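Local structure of amidase, hydantoinase/carbamoylase family (Paraburkholderia phymatum, 6C0D) at residues G97-A102 with P195-G200. The protein probably hydrolyses N-carbamoyl-L-amino acids, as a homodimeric, metal-dependent amidase of the peptidase M20 family. Numbering follows the deposited sequence.
Sequences GWLDGA and PHIEQG. With ZN (zinc ion), chain B.
Asp100 and Gly101 lie opposite Ile197 and His196, with CA atoms of Asp100 and Ile197 6.1 Å apart. No direct hydrogen bond joins the loop 97-102 to strand 195-198; waters bridge the backbones instead. One accepts from both Gly101 N and Ile197 N and sits over a face of the His196 ring, and a second donates to Gly101 O and Pro195 O. Gly101, at the N-cap of helix 102-117, has a positive phi at which a side chain would jam against the preceding carbonyl. Zinc joins the two segments: Asp100 OD1 binds it at 2.2 Å and His196 NE2 at 2.1 Å, the carboxylate and ring planes 82° apart. OD1 and NE2, 3.0 Å apart, are held close by the shared metal. His196 CG stands anti to the backbone N (chi1 -156°), and ND1 donates almost straight (176°) to a lone pair of Ile197 O, in the ring plane; this fixes the ring's rotation and turns NE2 to the zinc. Farther from the metal, Ile197 CG2 packs on Leu99 CB at 3.7 Å, while its CD1 lies against the Asp100 backbone. His89 and two waters complete the zinc shell, and Glu395 accepts from Leu99 N and Asp100 N. Strand 189-198 runs between parallel strands 83-88 and 378-384 and carries His196 near its C-terminal end, while Leu103 of helix 102-117 touches Ile197.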
loop_
_atom_site.group_PDB
_atom_site.type_symbol
_atom_site.label_atom_id
_atom_site.label_comp_id
_atom_site.label_asym_id
_atom_site.label_seq_id
_atom_site.Cartn_x
_atom_site.Cartn_y
_atom_site.Cartn_z
ATOM N N GLY A 97 -25.456 5.214 9.584
ATOM C CA GLY A 97 -26.492 4.368 10.134
ATOM C C GLY A 97 -27.634 5.197 10.717
ATOM O O GLY A 97 -27.555 6.417 10.845
ATOM N N TRP A 98 -28.717 4.505 11.082
ATOM C CA TRP A 98 -29.929 5.239 11.428
ATOM C C TRP A 98 -29.933 5.738 12.863
ATOM O O TRP A 98 -30.820 6.520 13.228
ATOM C CB TRP A 98 -31.171 4.382 11.155
ATOM C CG TRP A 98 -31.499 3.302 12.154
ATOM C CD1 TRP A 98 -30.797 2.145 12.394
ATOM C CD2 TRP A 98 -32.668 3.241 12.989
ATOM N NE1 TRP A 98 -31.447 1.387 13.352
ATOM C CE2 TRP A 98 -32.591 2.045 13.736
ATOM C CE3 TRP A 98 -33.760 4.101 13.196
ATOM C CZ2 TRP A 98 -33.574 1.678 14.662
ATOM C CZ3 TRP A 98 -34.733 3.737 14.111
ATOM C CH2 TRP A 98 -34.634 2.532 14.835
ATOM N N LEU A 99 -28.969 5.327 13.684
ATOM C CA LEU A 99 -28.956 5.754 15.074
ATOM C C LEU A 99 -27.763 6.617 15.456
ATOM O O LEU A 99 -27.824 7.283 16.490
ATOM C CB LEU A 99 -29.012 4.534 16.006
ATOM C CG LEU A 99 -30.253 3.653 15.831
ATOM C CD1 LEU A 99 -30.109 2.363 16.633
ATOM C CD2 LEU A 99 -31.512 4.410 16.249
ATOM N N ASP A 100 -26.680 6.617 14.677
ATOM C CA ASP A 100 -25.555 7.484 15.010
ATOM C C ASP A 100 -26.000 8.929 14.925
ATOM O O ASP A 100 -26.374 9.412 13.851
ATOM C CB ASP A 100 -24.366 7.234 14.075
ATOM C CG ASP A 100 -23.095 7.979 14.525
ATOM O OD1 ASP A 100 -23.199 9.117 15.041
ATOM O OD2 ASP A 100 -21.989 7.418 14.375
ATOM N N GLY A 101 -25.953 9.613 16.060
ATOM C CA GLY A 101 -26.411 10.982 16.138
ATOM C C GLY A 101 -27.903 11.099 16.366
ATOM O O GLY A 101 -28.325 11.739 17.332
ATOM N N ALA A 102 -28.709 10.469 15.500
ATOM C CA ALA A 102 -30.162 10.532 15.628
ATOM C C ALA A 102 -30.630 10.114 17.018
ATOM O O ALA A 102 -31.561 10.708 17.578
ATOM C CB ALA A 102 -30.811 9.643 14.563
ATOM N N PRO A 195 -26.662 11.569 24.635
ATOM C CA PRO A 195 -26.744 10.111 24.448
ATOM C C PRO A 195 -26.208 9.746 23.072
ATOM O O PRO A 195 -26.352 10.508 22.117
ATOM C CB PRO A 195 -28.251 9.816 24.537
ATOM C CG PRO A 195 -28.904 11.138 25.062
ATOM C CD PRO A 195 -27.981 12.212 24.532
ATOM N N HIS A 196 -25.590 8.571 22.967
ATOM C CA HIS A 196 -25.040 8.146 21.675
ATOM C C HIS A 196 -24.942 6.621 21.643
ATOM O O HIS A 196 -24.760 5.988 22.683
ATOM C CB HIS A 196 -23.652 8.790 21.471
ATOM C CG HIS A 196 -23.221 8.912 20.039
ATOM N ND1 HIS A 196 -22.761 7.842 19.306
ATOM C CD2 HIS A 196 -23.140 9.990 19.221
ATOM C CE1 HIS A 196 -22.439 8.245 18.088
ATOM N NE2 HIS A 196 -22.664 9.542 18.011
ATOM N N ILE A 197 -25.021 6.027 20.439
ATOM C CA ILE A 197 -24.751 4.602 20.321
ATOM C C ILE A 197 -23.248 4.364 20.422
ATOM O O ILE A 197 -22.429 5.261 20.200
ATOM C CB ILE A 197 -25.286 4.026 18.995
ATOM C CG1 ILE A 197 -24.585 4.731 17.821
ATOM C CG2 ILE A 197 -26.782 4.160 18.904
ATOM C CD1 ILE A 197 -24.622 3.939 16.519
ATOM N N GLU A 198 -22.889 3.120 20.720
ATOM C CA GLU A 198 -21.541 2.611 20.490
ATOM C C GLU A 198 -21.649 1.251 19.803
ATOM O O GLU A 198 -22.127 0.288 20.409
ATOM C CB GLU A 198 -20.761 2.476 21.799
ATOM C CG GLU A 198 -19.304 2.207 21.509
ATOM C CD GLU A 198 -18.565 1.430 22.579
ATOM O OE1 GLU A 198 -17.517 1.967 22.990
ATOM O OE2 GLU A 198 -18.974 0.293 22.969
ATOM N N GLN A 199 -21.201 1.188 18.549
ATOM C CA GLN A 199 -21.050 -0.050 17.790
ATOM C C GLN A 199 -19.655 -0.657 17.929
ATOM O O GLN A 199 -19.475 -1.841 17.612
ATOM C CB GLN A 199 -21.362 0.228 16.309
ATOM C CG GLN A 199 -21.224 -0.943 15.338
ATOM C CD GLN A 199 -21.451 -0.517 13.897
ATOM O OE1 GLN A 199 -22.429 -0.919 13.267
ATOM N NE2 GLN A 199 -20.551 0.308 13.372
ATOM N N GLY A 200 -18.687 0.115 18.439
ATOM C CA GLY A 200 -17.291 -0.306 18.406
ATOM C C GLY A 200 -17.029 -1.642 19.072
ATOM O O GLY A 200 -16.269 -2.466 18.552
HETATM ZN ZN ZN B . -22.202 10.635 16.216
HETATM O O HOH W 1 -20.394 10.178 15.231
HETATM O O HOH W 2 -26.551 10.419 19.481
HETATM O O HOH W 3 -25.880 7.913 18.421
HETATM O O HOH W 4 -21.092 11.976 17.649
#